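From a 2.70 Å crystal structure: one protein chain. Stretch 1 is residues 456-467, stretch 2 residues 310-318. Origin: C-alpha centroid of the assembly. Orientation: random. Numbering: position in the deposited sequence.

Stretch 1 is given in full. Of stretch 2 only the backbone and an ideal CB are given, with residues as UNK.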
ATOM      1  N   GLN A 456     -18.145   2.709 -19.913  1.00 19.19           N
ATOM      2  CA  GLN A 456     -18.362   3.939 -20.658  1.00 19.88           C
ATOM      3  C   GLN A 456     -17.045   4.657 -20.937  1.00 27.60           C
ATOM      4  O   GLN A 456     -16.832   5.168 -22.035  1.00 30.76           O
ATOM      5  CB  GLN A 456     -19.306   4.863 -19.890  1.00 20.12           C
ATOM      6  CG  GLN A 456     -19.633   6.149 -20.615  1.00 25.53           C
ATOM      7  CD  GLN A 456     -20.348   5.905 -21.924  1.00 21.99           C
ATOM      8  OE1 GLN A 456     -21.537   5.586 -21.944  1.00 45.12           O
ATOM      9  NE2 GLN A 456     -19.627   6.054 -23.029  1.00 25.70           N
ATOM     10  N   ALA A 457     -16.163   4.686 -19.941  1.00 19.07           N
ATOM     11  CA  ALA A 457     -14.894   5.400 -20.068  1.00 20.08           C
ATOM     12  C   ALA A 457     -14.002   4.823 -21.162  1.00 21.69           C
ATOM     13  O   ALA A 457     -13.224   5.547 -21.784  1.00 29.05           O
ATOM     14  CB  ALA A 457     -14.155   5.415 -18.739  1.00 18.51           C
ATOM     15  N   VAL A 458     -14.114   3.520 -21.391  1.00 21.73           N
ATOM     16  CA  VAL A 458     -13.335   2.863 -22.430  1.00 20.11           C
ATOM     17  C   VAL A 458     -14.034   2.997 -23.781  1.00 21.05           C
ATOM     18  O   VAL A 458     -13.384   3.197 -24.809  1.00 21.93           O
ATOM     19  CB  VAL A 458     -13.106   1.374 -22.102  1.00 19.83           C
ATOM     20  CG1 VAL A 458     -12.345   0.689 -23.224  1.00 20.81           C
ATOM     21  CG2 VAL A 458     -12.364   1.234 -20.783  1.00 19.03           C
ATOM     22  N   ALA A 459     -15.360   2.900 -23.769  1.00 21.05           N
ATOM     23  CA  ALA A 459     -16.147   3.002 -24.993  1.00 22.07           C
ATOM     24  C   ALA A 459     -16.050   4.390 -25.608  1.00 34.25           C
ATOM     25  O   ALA A 459     -15.712   4.530 -26.783  1.00 38.77           O
ATOM     26  CB  ALA A 459     -17.594   2.659 -24.716  1.00 22.12           C
ATOM     27  N   ASP A 460     -16.351   5.408 -24.805  1.00 34.72           N
ATOM     28  CA  ASP A 460     -16.308   6.797 -25.253  1.00 33.61           C
ATOM     29  C   ASP A 460     -16.071   7.740 -24.075  1.00 32.12           C
ATOM     30  O   ASP A 460     -17.009   8.126 -23.375  1.00 35.98           O
ATOM     31  CB  ASP A 460     -17.609   7.170 -25.970  1.00 31.91           C
ATOM     32  CG  ASP A 460     -17.497   8.465 -26.761  1.00 41.78           C
ATOM     33  OD1 ASP A 460     -16.472   9.171 -26.641  1.00 44.35           O
ATOM     34  OD2 ASP A 460     -18.449   8.778 -27.505  1.00 43.12           O
ATOM     35  N   PRO A 461     -14.808   8.127 -23.859  1.00 26.69           N
ATOM     36  CA  PRO A 461     -14.452   8.999 -22.737  1.00 29.92           C
ATOM     37  C   PRO A 461     -15.007  10.418 -22.882  1.00 29.46           C
ATOM     38  O   PRO A 461     -14.899  11.203 -21.941  1.00 27.25           O
ATOM     39  CB  PRO A 461     -12.922   9.014 -22.780  1.00 22.30           C
ATOM     40  CG  PRO A 461     -12.578   8.694 -24.195  1.00 23.10           C
ATOM     41  CD  PRO A 461     -13.633   7.737 -24.657  1.00 22.86           C
ATOM     42  N   SER A 462     -15.591  10.738 -24.033  1.00 25.35           N
ATOM     43  CA  SER A 462     -16.177  12.059 -24.245  1.00 30.14           C
ATOM     44  C   SER A 462     -17.674  12.068 -23.960  1.00 33.87           C
ATOM     45  O   SER A 462     -18.275  13.128 -23.778  1.00 35.11           O
ATOM     46  CB  SER A 462     -15.923  12.537 -25.672  1.00 26.23           C
ATOM     47  OG  SER A 462     -14.541  12.726 -25.897  1.00 35.30           O
ATOM     48  N   ALA A 463     -18.270  10.880 -23.924  1.00 30.92           N
ATOM     49  CA  ALA A 463     -19.699  10.741 -23.668  1.00 28.43           C
ATOM     50  C   ALA A 463     -20.029  10.912 -22.185  1.00 30.29           C
ATOM     51  O   ALA A 463     -19.241  10.533 -21.319  1.00 30.12           O
ATOM     52  CB  ALA A 463     -20.190   9.392 -24.172  1.00 33.36           C
ATOM     53  N   PRO A 464     -21.201  11.494 -21.890  1.00 33.12           N
ATOM     54  CA  PRO A 464     -21.633  11.702 -20.505  1.00 37.66           C
ATOM     55  C   PRO A 464     -21.752  10.396 -19.727  1.00 36.47           C
ATOM     56  O   PRO A 464     -22.316   9.426 -20.228  1.00 44.62           O
ATOM     57  CB  PRO A 464     -23.022  12.327 -20.667  1.00 26.83           C
ATOM     58  CG  PRO A 464     -22.986  12.976 -22.001  1.00 27.80           C
ATOM     59  CD  PRO A 464     -22.142  12.087 -22.855  1.00 31.25           C
ATOM     60  N   LEU A 465     -21.214  10.377 -18.513  1.00 33.70           N
ATOM     61  CA  LEU A 465     -21.363   9.229 -17.629  1.00 30.15           C
ATOM     62  C   LEU A 465     -22.818   9.131 -17.175  1.00 35.74           C
ATOM     63  O   LEU A 465     -23.528  10.137 -17.195  1.00 45.67           O
ATOM     64  CB  LEU A 465     -20.420   9.367 -16.430  1.00 29.10           C
ATOM     65  CG  LEU A 465     -18.932   9.248 -16.758  1.00 20.91           C
ATOM     66  CD1 LEU A 465     -18.082   9.448 -15.519  1.00 30.97           C
ATOM     67  CD2 LEU A 465     -18.626   7.905 -17.399  1.00 20.13           C
ATOM     68  N   PRO A 466     -23.266   7.920 -16.781  1.00 34.62           N
ATOM     69  CA  PRO A 466     -24.645   7.640 -16.357  1.00 38.17           C
ATOM     70  C   PRO A 466     -25.312   8.728 -15.512  1.00 52.11           C
ATOM     71  O   PRO A 466     -24.797   9.108 -14.461  1.00 55.04           O
ATOM     72  CB  PRO A 466     -24.484   6.367 -15.531  1.00 23.06           C
ATOM     73  CG  PRO A 466     -23.402   5.636 -16.231  1.00 21.87           C
ATOM     74  CD  PRO A 466     -22.450   6.688 -16.761  1.00 21.67           C
ATOM     75  N   HIS A 467     -26.460   9.211 -15.979  1.00 61.21           N
ATOM     76  CA  HIS A 467     -27.200  10.258 -15.284  1.00 66.79           C
ATOM     77  C   HIS A 467     -27.817   9.733 -13.992  1.00 73.38           C
ATOM     78  O   HIS A 467     -29.018   9.869 -13.767  1.00 78.39           O
ATOM     79  CB  HIS A 467     -28.287  10.835 -16.193  1.00 67.43           C
ATOM     80  CG  HIS A 467     -27.756  11.657 -17.322  1.00 66.90           C
ATOM     81  ND1 HIS A 467     -26.683  11.261 -18.096  1.00 59.71           N
ATOM     82  CD2 HIS A 467     -28.147  12.856 -17.819  1.00 67.71           C
ATOM     83  CE1 HIS A 467     -26.435  12.179 -19.010  1.00 58.06           C
ATOM     84  NE2 HIS A 467     -27.314  13.160 -18.862  1.00 63.35           N
ATOM     85  N   UNK A 310     -22.115  19.125 -15.014  1.00 47.51           N
ATOM     86  CA  UNK A 310     -23.447  18.790 -15.512  1.00 58.61           C
ATOM     87  C   UNK A 310     -23.302  17.806 -16.662  1.00 59.72           C
ATOM     88  O   UNK A 310     -22.757  18.153 -17.711  1.00 63.83           O
ATOM     89  CB  UNK A 310     -24.206  20.042 -15.956  1.00 58.61           C
ATOM     90  N   UNK A 311     -23.799  16.587 -16.460  1.00 49.72           N
ATOM     91  CA  UNK A 311     -23.587  15.483 -17.395  1.00 46.08           C
ATOM     92  C   UNK A 311     -22.109  15.331 -17.740  1.00 38.08           C
ATOM     93  O   UNK A 311     -21.734  15.401 -18.912  1.00 36.51           O
ATOM     94  CB  UNK A 311     -24.404  15.701 -18.670  1.00 46.08           C
ATOM     95  N   UNK A 312     -21.262  15.123 -16.722  1.00 32.41           N
ATOM     96  CA  UNK A 312     -19.825  15.099 -17.003  1.00 27.99           C
ATOM     97  C   UNK A 312     -19.401  13.825 -17.724  1.00 23.62           C
ATOM     98  O   UNK A 312     -20.069  12.795 -17.623  1.00 21.80           O
ATOM     99  CB  UNK A 312     -19.033  15.241 -15.702  1.00 27.99           C
ATOM    100  N   UNK A 313     -18.297  13.908 -18.457  1.00 25.43           N
ATOM    101  CA  UNK A 313     -17.715  12.735 -19.096  1.00 27.62           C
ATOM    102  C   UNK A 313     -16.523  12.259 -18.275  1.00 23.96           C
ATOM    103  O   UNK A 313     -16.132  12.909 -17.305  1.00 25.01           O
ATOM    104  CB  UNK A 313     -17.297  13.044 -20.535  1.00 27.62           C
ATOM    105  N   UNK A 314     -15.943  11.127 -18.659  1.00 19.09           N
ATOM    106  CA  UNK A 314     -14.749  10.637 -17.982  1.00 17.08           C
ATOM    107  C   UNK A 314     -13.613  11.643 -18.116  1.00 30.56           C
ATOM    108  O   UNK A 314     -12.842  11.847 -17.181  1.00 31.88           O
ATOM    109  CB  UNK A 314     -14.328   9.279 -18.547  1.00 17.08           C
ATOM    110  N   UNK A 315     -13.524  12.273 -19.283  1.00 30.83           N
ATOM    111  CA  UNK A 315     -12.506  13.287 -19.524  1.00 23.74           C
ATOM    112  C   UNK A 315     -12.673  14.477 -18.595  1.00 22.76           C
ATOM    113  O   UNK A 315     -11.690  15.034 -18.112  1.00 26.27           O
ATOM    114  CB  UNK A 315     -12.554  13.751 -20.981  1.00 23.74           C
ATOM    115  N   UNK A 316     -13.924  14.864 -18.354  1.00 21.14           N
ATOM    116  CA  UNK A 316     -14.227  15.975 -17.457  1.00 24.59           C
ATOM    117  C   UNK A 316     -13.691  15.719 -16.053  1.00 22.86           C
ATOM    118  O   UNK A 316     -13.017  16.566 -15.473  1.00 32.84           O
ATOM    119  CB  UNK A 316     -15.737  16.217 -17.405  1.00 24.59           C
ATOM    120  N   UNK A 317     -13.989  14.542 -15.516  1.00 21.03           N
ATOM    121  CA  UNK A 317     -13.579  14.191 -14.164  1.00 19.03           C
ATOM    122  C   UNK A 317     -12.099  13.846 -14.090  1.00 19.51           C
ATOM    123  O   UNK A 317     -11.461  14.057 -13.059  1.00 23.38           O
ATOM    124  CB  UNK A 317     -14.413  13.016 -13.650  1.00 19.03           C
ATOM    125  N   UNK A 318     -11.557  13.318 -15.183  1.00 19.15           N
ATOM    126  CA  UNK A 318     -10.137  12.996 -15.249  1.00 12.11           C
ATOM    127  C   UNK A 318      -9.327  14.280 -15.192  1.00 15.81           C
ATOM    128  O   UNK A 318      -8.296  14.353 -14.529  1.00 23.80           O
ATOM    129  CB  UNK A 318      -9.811  12.206 -16.518  1.00 12.11           C
TER

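Position 310 has nothing of stretch 1 within 5.5 Å of its ideal CB. Almost any side chain would fit. The residue is Arg310, which makes no contact.

Position 311 has positive phi and psi, 51° and 58°, which glycine, asparagine or aspartate adopt readily. Its CB points sideways, 3.9 Å from His467 NE2 and 4.2 Å from Pro464 CB. A polar or acidic side chain would suit the imidazole. The residue is Glu311. Its CD lies 3.2 Å from His467 NE2, at the ring edge. Glu311 OE1 is 3.5 Å from His467 NE2, but the angle is too poor for a hydrogen bond.

Position 312 is held by its backbone. Its O accepts a nearly straight hydrogen bond from Leu465 N at 2.8 Å. The ideal CB meets nothing of stretch 1, and phi is -73°. Many residues would do, proline included. The residue is Pro312. Its ring stays clear of stretch 1, and its part in the contact is its carbonyl.

Position 313 comes just before a helical run. Its ideal CB sits among carbonyls, 3.3 Å from Ala463 O, 3.3 Å from Pro461 O and 3.4 Å from Ser462 O. A small side chain suits this site, and serine, threonine, aspartate or asparagine could cap the helix. The residue is Ser313. Its OG accepts from the backbone N of position 316 at 3.2 Å, the capping bond.

Position 314 points its CB toward stretch 1, 3.9 Å from Ala457 CB and 4.7 Å from Leu465 CD2. Apolar side chains fit, aliphatic or aromatic. The residue is Phe314. Ala457 CB packs over one ring face, 3.6 Å from Phe314 CG. Pro461 CB approaches the ring edge, 4.2 Å from Phe314 CD2.

Position 315 donates its backbone N to Pro461 O at 3.2 Å. CB points toward stretch 1, with the Pro461 ring and Ser462 hydroxyl nearby. A long side chain could reach both; lysine, glutamine or arginine are plausible. The residue is Arg315. Pro461 CB lies over one face of the guanidinium. Ser462 OG is at its edge, 2.6 Å from Arg315 NH1.

Position 316 has no stretch 1 atom near its CB, so the contact sets little preference. The residue is Asp316. Its OD2 accepts a hydrogen bond from Ser313 N at 2.9 Å, answering the capping bond.

Position 317 points toward Leu465, its ideal CB 5.4 Å from Leu465 CD1. A medium or large apolar side chain would close the gap. The residue is Leu317, whose CD1 meets Leu465 CD1 at 3.6 Å.

Position 318 is out of reach. The residue is Met318, present as selenomethionine.

Stretch 2, residues 310-318: REPSFRDLM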
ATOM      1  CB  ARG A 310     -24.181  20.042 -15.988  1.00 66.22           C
ATOM      2  CG  ARG A 310     -24.792  20.873 -14.876  1.00 74.34           C
ATOM      3  CD  ARG A 310     -25.026  22.294 -15.350  1.00 81.88           C
ATOM      4  NE  ARG A 310     -23.763  22.943 -15.688  1.00 86.43           N
ATOM      5  CZ  ARG A 310     -23.654  24.054 -16.408  1.00 89.69           C
ATOM      6  NH1 ARG A 310     -24.738  24.653 -16.881  1.00 91.98           N
ATOM      7  NH2 ARG A 310     -22.455  24.564 -16.660  1.00 87.25           N
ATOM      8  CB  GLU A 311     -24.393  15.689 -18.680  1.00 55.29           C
ATOM      9  CG  GLU A 311     -25.855  16.028 -18.464  1.00 68.91           C
ATOM     10  CD  GLU A 311     -26.618  16.164 -19.771  1.00 84.33           C
ATOM     11  OE1 GLU A 311     -27.820  16.503 -19.726  1.00 90.53           O
ATOM     12  OE2 GLU A 311     -26.015  15.930 -20.841  1.00 87.63           O
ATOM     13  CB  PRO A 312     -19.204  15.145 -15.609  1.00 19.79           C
ATOM     14  CG  PRO A 312     -20.209  14.472 -14.740  1.00 24.71           C
ATOM     15  CD  PRO A 312     -21.558  14.808 -15.312  1.00 28.27           C
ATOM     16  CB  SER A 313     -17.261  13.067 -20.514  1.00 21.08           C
ATOM     17  OG  SER A 313     -16.188  13.989 -20.494  1.00 32.88           O
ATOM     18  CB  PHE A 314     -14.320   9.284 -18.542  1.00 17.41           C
ATOM     19  CG  PHE A 314     -13.053   8.750 -17.934  1.00 16.12           C
ATOM     20  CD1 PHE A 314     -13.022   8.340 -16.612  1.00 20.21           C
ATOM     21  CD2 PHE A 314     -11.899   8.640 -18.692  1.00 20.25           C
ATOM     22  CE1 PHE A 314     -11.862   7.840 -16.054  1.00 14.21           C
ATOM     23  CE2 PHE A 314     -10.735   8.139 -18.141  1.00 18.34           C
ATOM     24  CZ  PHE A 314     -10.718   7.739 -16.818  1.00 21.75           C
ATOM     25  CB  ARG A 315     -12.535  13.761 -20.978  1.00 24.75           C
ATOM     26  CG  ARG A 315     -11.634  12.972 -21.908  1.00 33.70           C
ATOM     27  CD  ARG A 315     -11.377  13.734 -23.199  1.00 45.88           C
ATOM     28  NE  ARG A 315     -10.475  13.012 -24.091  1.00 54.55           N
ATOM     29  CZ  ARG A 315     -10.879  12.158 -25.025  1.00 62.38           C
ATOM     30  NH1 ARG A 315     -12.173  11.922 -25.194  1.00 71.14           N
ATOM     31  NH2 ARG A 315      -9.991  11.542 -25.795  1.00 61.94           N
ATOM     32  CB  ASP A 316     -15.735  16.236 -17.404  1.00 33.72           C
ATOM     33  CG  ASP A 316     -16.257  16.913 -18.658  1.00 46.16           C
ATOM     34  OD1 ASP A 316     -15.527  17.746 -19.236  1.00 55.55           O
ATOM     35  OD2 ASP A 316     -17.399  16.615 -19.065  1.00 45.63           O
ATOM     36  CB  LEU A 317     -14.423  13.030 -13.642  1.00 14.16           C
ATOM     37  CG  LEU A 317     -15.874  13.404 -13.353  1.00 20.42           C
ATOM     38  CD1 LEU A 317     -16.804  12.345 -13.888  1.00 31.17           C
ATOM     39  CD2 LEU A 317     -16.089  13.605 -11.864  1.00 17.63           C
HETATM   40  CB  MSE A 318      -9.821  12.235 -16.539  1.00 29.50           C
HETATM   41  CG  MSE A 318      -8.549  11.411 -16.496  1.00 35.89           C
HETATM   42 SE   MSE A 318      -8.583  10.066 -15.096  0.72 38.21          SE
HETATM   43  CE  MSE A 318      -7.231  10.851 -13.934  1.00 45.87           C
TER
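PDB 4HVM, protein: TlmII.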